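Local structure of glutathione S-transferase domain (4HZ2) at residues S31-K36 / F184-R189; A37-S42 / G215-P220. The protein binds glutathione and is probably a transferase of the glutathione S-transferase family. All blocks are in the same frame, centred on the assembly; numbering follows the deposited sequence.

Interaction 1: residues S31-K36 / F184-R189. With GSH (glutathione), chain F.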
loop_
_atom_site.group_PDB
_atom_site.type_symbol
_atom_site.label_atom_id
_atom_site.label_comp_id
_atom_site.label_asym_id
_atom_site.label_seq_id
_atom_site.Cartn_x
_atom_site.Cartn_y
_atom_site.Cartn_z
ATOM N N SER B 31 6.976 -10.951 13.052
ATOM C CA SER B 31 6.392 -9.992 12.100
ATOM C C SER B 31 5.866 -10.657 10.833
ATOM O O SER B 31 6.574 -11.416 10.150
ATOM C CB SER B 31 7.455 -8.974 11.679
ATOM O OG SER B 31 7.041 -8.227 10.528
ATOM N N GLY B 32 4.595 -10.384 10.520
ATOM C CA GLY B 32 3.977 -10.888 9.298
ATOM C C GLY B 32 4.619 -10.292 8.064
ATOM O O GLY B 32 4.766 -10.985 7.047
ATOM N N ASN B 33 4.974 -9.008 8.122
ATOM C CA ASN B 33 5.627 -8.383 6.947
ATOM C C ASN B 33 6.978 -9.033 6.664
ATOM O O ASN B 33 7.335 -9.237 5.497
ATOM C CB ASN B 33 5.755 -6.865 7.098
ATOM C CG ASN B 33 4.400 -6.171 7.023
ATOM O OD1 ASN B 33 3.567 -6.507 6.170
ATOM N ND2 ASN B 33 4.153 -5.219 7.934
ATOM N N CYS B 34 7.701 -9.394 7.720
ATOM C CA CYS B 34 8.991 -10.063 7.559
ATOM C C CYS B 34 8.792 -11.502 7.096
ATOM O O CYS B 34 9.564 -11.995 6.268
ATOM C CB CYS B 34 9.770 -9.997 8.877
ATOM S SG CYS B 34 10.204 -8.263 9.274
ATOM N N TRP B 35 7.740 -12.162 7.596
ATOM C CA TRP B 35 7.379 -13.483 7.111
ATOM C C TRP B 35 7.195 -13.485 5.571
ATOM O O TRP B 35 7.586 -14.459 4.900
ATOM C CB TRP B 35 6.121 -14.016 7.840
ATOM C CG TRP B 35 5.574 -15.285 7.290
ATOM C CD1 TRP B 35 5.832 -16.570 7.728
ATOM C CD2 TRP B 35 4.647 -15.414 6.199
ATOM N NE1 TRP B 35 5.137 -17.481 6.957
ATOM C CE2 TRP B 35 4.394 -16.795 6.022
ATOM C CE3 TRP B 35 4.020 -14.494 5.340
ATOM C CZ2 TRP B 35 3.533 -17.276 5.030
ATOM C CZ3 TRP B 35 3.161 -14.975 4.352
ATOM C CH2 TRP B 35 2.924 -16.355 4.211
ATOM N N LYS B 36 6.574 -12.431 5.010
ATOM C CA LYS B 36 6.354 -12.375 3.551
ATOM C C LYS B 36 7.687 -12.546 2.828
ATOM O O LYS B 36 7.782 -13.288 1.840
ATOM C CB LYS B 36 5.752 -11.044 3.088
ATOM C CG LYS B 36 4.325 -10.787 3.607
ATOM C CD LYS B 36 3.941 -9.333 3.390
ATOM C CE LYS B 36 2.602 -8.933 3.978
ATOM N NZ LYS B 36 2.360 -7.474 3.764
ATOM N N PHE B 184 -2.264 -13.673 3.704
ATOM C CA PHE B 184 -2.118 -14.780 4.642
ATOM C C PHE B 184 -1.215 -14.380 5.813
ATOM O O PHE B 184 -1.432 -14.801 6.957
ATOM C CB PHE B 184 -1.578 -16.007 3.925
ATOM C CG PHE B 184 -1.403 -17.219 4.798
ATOM C CD1 PHE B 184 -2.427 -18.158 4.913
ATOM C CD2 PHE B 184 -0.189 -17.450 5.489
ATOM C CE1 PHE B 184 -2.248 -19.304 5.666
ATOM C CE2 PHE B 184 -0.018 -18.597 6.245
ATOM C CZ PHE B 184 -1.057 -19.515 6.344
ATOM N N ALA B 185 -0.209 -13.545 5.518
ATOM C CA ALA B 185 0.838 -13.188 6.479
ATOM C C ALA B 185 0.264 -12.878 7.863
ATOM O O ALA B 185 0.693 -13.457 8.855
ATOM C CB ALA B 185 1.655 -12.005 5.941
ATOM N N TYR B 186 -0.677 -11.937 7.939
ATOM C CA TYR B 186 -1.317 -11.638 9.224
ATOM C C TYR B 186 -2.637 -12.358 9.448
ATOM O O TYR B 186 -3.000 -12.630 10.594
ATOM C CB TYR B 186 -1.501 -10.123 9.402
ATOM C CG TYR B 186 -0.174 -9.435 9.617
ATOM C CD1 TYR B 186 0.459 -9.463 10.861
ATOM C CD2 TYR B 186 0.450 -8.774 8.575
ATOM C CE1 TYR B 186 1.667 -8.813 11.074
ATOM C CE2 TYR B 186 1.662 -8.136 8.770
ATOM C CZ TYR B 186 2.263 -8.170 10.018
ATOM O OH TYR B 186 3.474 -7.536 10.210
ATOM N N THR B 187 -3.361 -12.670 8.370
ATOM C CA THR B 187 -4.695 -13.267 8.558
ATOM C C THR B 187 -4.575 -14.614 9.247
ATOM O O THR B 187 -5.452 -14.976 10.063
ATOM C CB THR B 187 -5.494 -13.384 7.240
ATOM O OG1 THR B 187 -5.558 -12.095 6.613
ATOM C CG2 THR B 187 -6.935 -13.839 7.511
ATOM N N HIS B 188 -3.524 -15.380 8.947
ATOM C CA HIS B 188 -3.409 -16.718 9.578
ATOM C C HIS B 188 -3.230 -16.636 11.089
ATOM O O HIS B 188 -3.500 -17.598 11.799
ATOM C CB HIS B 188 -2.367 -17.640 8.909
ATOM C CG HIS B 188 -0.944 -17.448 9.356
ATOM N ND1 HIS B 188 -0.165 -16.378 8.943
ATOM C CD2 HIS B 188 -0.128 -18.246 10.098
ATOM C CE1 HIS B 188 1.065 -16.522 9.428
ATOM N NE2 HIS B 188 1.110 -17.640 10.142
ATOM N N ARG B 189 -2.818 -15.464 11.575
ATOM C CA ARG B 189 -2.622 -15.260 12.998
ATOM C C ARG B 189 -3.678 -14.279 13.544
ATOM O O ARG B 189 -3.465 -13.622 14.560
ATOM C CB ARG B 189 -1.197 -14.749 13.273
ATOM C CG ARG B 189 -0.083 -15.689 12.778
ATOM C CD ARG B 189 -0.198 -17.113 13.293
ATOM N NE ARG B 189 -0.258 -17.110 14.748
ATOM C CZ ARG B 189 -1.109 -17.821 15.493
ATOM N NH1 ARG B 189 -1.962 -18.676 14.942
ATOM N NH2 ARG B 189 -1.086 -17.699 16.817
HETATM N N1 GSH F . 4.854 -0.896 4.285
HETATM C CA1 GSH F . 5.865 -1.654 5.104
HETATM C C1 GSH F . 6.036 -3.067 4.594
HETATM O O11 GSH F . 7.197 -3.559 4.544
HETATM O O12 GSH F . 4.999 -3.722 4.247
HETATM C CB1 GSH F . 5.479 -1.703 6.580
HETATM C CG1 GSH F . 6.547 -2.471 7.332
HETATM C CD1 GSH F . 6.480 -2.231 8.823
HETATM O OE1 GSH F . 5.521 -1.634 9.318
HETATM N N2 GSH F . 7.510 -2.725 9.535
HETATM C CA2 GSH F . 7.548 -2.622 10.994
HETATM C C2 GSH F . 8.699 -1.758 11.439
HETATM O O2 GSH F . 9.811 -1.849 10.880
HETATM C CB2 GSH F . 7.488 -4.045 11.618
HETATM S SG2 GSH F . 6.127 -5.141 11.013
HETATM N N3 GSH F . 8.477 -0.897 12.439
HETATM C CA3 GSH F . 9.018 0.461 12.433
HETATM C C3 GSH F . 10.056 0.743 13.498
HETATM O O31 GSH F . 10.667 1.839 13.459
HETATM O O32 GSH F . 10.266 -0.119 14.379
#

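Interaction 2: residues A37-S42 / G215-P220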
loop_
_atom_site.group_PDB
_atom_site.type_symbol
_atom_site.label_atom_id
_atom_site.label_comp_id
_atom_site.label_asym_id
_atom_site.label_seq_id
_atom_site.Cartn_x
_atom_site.Cartn_y
_atom_site.Cartn_z
ATOM N N ALA B 37 8.691 -11.815 3.313
ATOM C CA ALA B 37 9.994 -11.815 2.654
ATOM C C ALA B 37 10.639 -13.199 2.778
ATOM O O ALA B 37 11.099 -13.764 1.772
ATOM C CB ALA B 37 10.936 -10.736 3.216
ATOM N N ALA B 38 10.698 -13.748 3.994
ATOM C CA ALA B 38 11.297 -15.072 4.172
ATOM C C ALA B 38 10.547 -16.124 3.345
ATOM O O ALA B 38 11.167 -17.014 2.714
ATOM C CB ALA B 38 11.347 -15.469 5.643
ATOM N N GLN B 39 9.218 -16.050 3.361
ATOM C CA GLN B 39 8.434 -17.058 2.690
ATOM C C GLN B 39 8.634 -17.048 1.179
ATOM O O GLN B 39 8.767 -18.119 0.564
ATOM C CB GLN B 39 6.943 -16.847 3.014
ATOM C CG GLN B 39 6.013 -17.902 2.437
ATOM C CD GLN B 39 6.247 -19.279 3.063
ATOM O OE1 GLN B 39 5.681 -19.629 4.130
ATOM N NE2 GLN B 39 7.077 -20.069 2.409
ATOM N N ILE B 40 8.650 -15.864 0.548
ATOM C CA ILE B 40 8.856 -15.858 -0.907
ATOM C C ILE B 40 10.300 -16.245 -1.272
ATOM O O ILE B 40 10.526 -16.885 -2.296
ATOM C CB ILE B 40 8.476 -14.504 -1.555
ATOM C CG1 ILE B 40 8.319 -14.650 -3.059
ATOM C CG2 ILE B 40 9.452 -13.403 -1.158
ATOM C CD1 ILE B 40 7.193 -15.586 -3.462
ATOM N N LEU B 41 11.272 -15.863 -0.450
ATOM C CA LEU B 41 12.662 -16.316 -0.700
ATOM C C LEU B 41 12.788 -17.841 -0.642
ATOM O O LEU B 41 13.435 -18.481 -1.493
ATOM C CB LEU B 41 13.644 -15.653 0.269
ATOM C CG LEU B 41 13.835 -14.163 0.028
ATOM C CD1 LEU B 41 14.820 -13.566 1.018
ATOM C CD2 LEU B 41 14.324 -13.928 -1.392
ATOM N N SER B 42 12.151 -18.442 0.351
ATOM C CA SER B 42 12.219 -19.888 0.477
ATOM C C SER B 42 11.466 -20.567 -0.677
ATOM O O SER B 42 11.967 -21.552 -1.237
ATOM C CB SER B 42 11.736 -20.368 1.861
ATOM O OG SER B 42 10.331 -20.261 2.020
ATOM N N GLY B 215 5.673 -26.040 0.996
ATOM C CA GLY B 215 6.624 -24.957 1.251
ATOM C C GLY B 215 6.144 -23.821 2.139
ATOM O O GLY B 215 6.953 -22.969 2.515
ATOM N N ILE B 216 4.852 -23.800 2.495
ATOM C CA ILE B 216 4.319 -22.744 3.347
ATOM C C ILE B 216 4.503 -23.106 4.821
ATOM O O ILE B 216 4.166 -24.223 5.249
ATOM C CB ILE B 216 2.805 -22.476 3.060
ATOM C CG1 ILE B 216 2.608 -22.063 1.601
ATOM C CG2 ILE B 216 2.242 -21.429 4.002
ATOM C CD1 ILE B 216 3.244 -20.750 1.220
ATOM N N ASN B 217 5.047 -22.152 5.578
ATOM C CA ASN B 217 5.268 -22.288 7.008
ATOM C C ASN B 217 4.486 -21.230 7.778
ATOM O O ASN B 217 4.346 -20.102 7.321
ATOM C CB ASN B 217 6.757 -22.100 7.303
ATOM C CG ASN B 217 7.626 -22.806 6.281
ATOM O OD1 ASN B 217 7.629 -24.049 6.240
ATOM N ND2 ASN B 217 8.359 -22.032 5.436
ATOM N N LEU B 218 3.999 -21.604 8.954
ATOM C CA LEU B 218 3.249 -20.697 9.807
ATOM C C LEU B 218 4.148 -19.929 10.759
ATOM O O LEU B 218 5.244 -20.399 11.116
ATOM C CB LEU B 218 2.221 -21.482 10.620
ATOM C CG LEU B 218 1.365 -22.497 9.855
ATOM C CD1 LEU B 218 0.394 -23.233 10.778
ATOM C CD2 LEU B 218 0.592 -21.776 8.742
ATOM N N ILE B 219 3.698 -18.740 11.159
ATOM C CA ILE B 219 4.328 -18.045 12.279
ATOM C C ILE B 219 3.844 -18.719 13.570
ATOM O O ILE B 219 2.624 -18.804 13.832
ATOM C CB ILE B 219 3.979 -16.526 12.295
ATOM C CG1 ILE B 219 4.357 -15.874 10.959
ATOM C CG2 ILE B 219 4.669 -15.828 13.478
ATOM C CD1 ILE B 219 3.888 -14.421 10.837
ATOM N N PRO B 220 4.787 -19.208 14.396
ATOM C CA PRO B 220 4.332 -19.796 15.675
ATOM C C PRO B 220 3.642 -18.732 16.551
ATOM O O PRO B 220 3.846 -17.522 16.341
ATOM C CB PRO B 220 5.635 -20.296 16.318
ATOM C CG PRO B 220 6.643 -20.384 15.175
ATOM C CD PRO B 220 6.256 -19.246 14.257
HETATM O O HOH W 1 8.030 -18.885 6.210
HETATM O O HOH W 2 9.179 -22.680 1.065
#

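Interaction 1: residues S31-K36 / F184-R189
Gly-32 packs over one face of the Tyr-186 ring, its CA offset toward the rim and 3.6 Å from the centroid, a CH-pi contact. Gly-32 CA and Ala-185 CA are 4.8 Å apart, so the two backbones run close here. The phenol group ends at the start of helix 32-43. There Asn-33 N donates to Tyr-186 OH over 3.0 Å, with an N-H...O angle of 149°. The Asn-33 side chain crosses that of Tyr-186 at about a right angle, with Asn-33 CG at the ring edge, in its plane. This CG stands beside the backbone N (chi1 -70°), and Asn-33 OD1 accepts from Lys-36 NZ at 2.9 Å. Asn-33 ND2 bonds to Glu-124, and Lys-36 NZ also makes a salt bridge with Glu-119.

This is the seam between the thioredoxin-like N-terminal domain and the all-helical C-terminal domain of a glutathione S-transferase. Ser-31 is the N-cap of helix 32-43, and its OG accepts from Cys-34 N at 3.1 Å. With this hydroxyl anti to the backbone N (chi1 166°), Ser-31 OG lies 3.3 Å from SG2 of bound glutathione. Tyr-186 OH is 3.7 Å from that sulfur, so both domains contribute to its surroundings.

Away from the ligand the packing is mostly apolar. Ala-185 CB fits between Gly-32 O, the Lys-36 chain and Trp-35 CE3. The indole lies oblique to the Phe-184 ring, Trp-35 CH2 meeting Phe-184 CD2 at 3.5 Å, and its NE1 bonds to Asn-217 O. His-188 completes the aromatic cluster. Its ring packs one face against Phe-184 CE2, while ND1 and the backbone N of His-188 reach Phe-184 O from opposite faces of the carbonyl plane.

Interaction 2: residues A37-S42 / G215-P220
The side-chain amide of Gln-39 makes two hydrogen bonds to the backbone of 215-217. Gln-39 OE1 accepts from Asn-217 N at 3.0 Å; the bond is nearly straight (174°), and the donor lies in the carbonyl plane on a lone pair. Gln-39 NE2 donates to Gly-215 O at 2.9 Å, less straight at 145°. The contact joins helix 32-43 of the thioredoxin-like domain to the loop that follows helix 201-211 in the helical domain of this glutathione S-transferase fold. Bonds at both ends of the amide fix its rotation. The chain leaves the helix with CG anti to the backbone N (chi1 -176°) and bends at chi2, which turns the amide onto the loop.

Two waters extend the contact. One accepts from Asn-217 ND2 and makes a weak bond to Gln-39 OE1. The other links Ser-42 OG to Gly-215 O, in the given conformer of Ser-42. Ile-216 supplies the apolar part. Its side chain crosses that of Gln-39 at about a right angle and also touches Leu-181. The approach is made by the CD1 methyl of Ile-216, 3.8 Å from Gln-39 CD.

In the fold
Both interactions join the N-terminal domain to the C-terminal helical domain through helix 32-43. Interaction 1 uses its first turn and interaction 2 the turns that follow. Their centres are 9 Å apart. In chain order the segments are 31-36, 37-42, 184-189 and 215-220, so the two contacts cross. The second partners also meet: His-188 NE2 and Ile-219 N are 3.0 Å apart in a probable hydrogen bond. One face of the helix is thus held by helix 178-187 and by the loop before helix 222-225. Interaction 1 is buried and borders glutathione. Interaction 2 is a surface contact, with the Gln-39 side chain about 13 Å from the ligand.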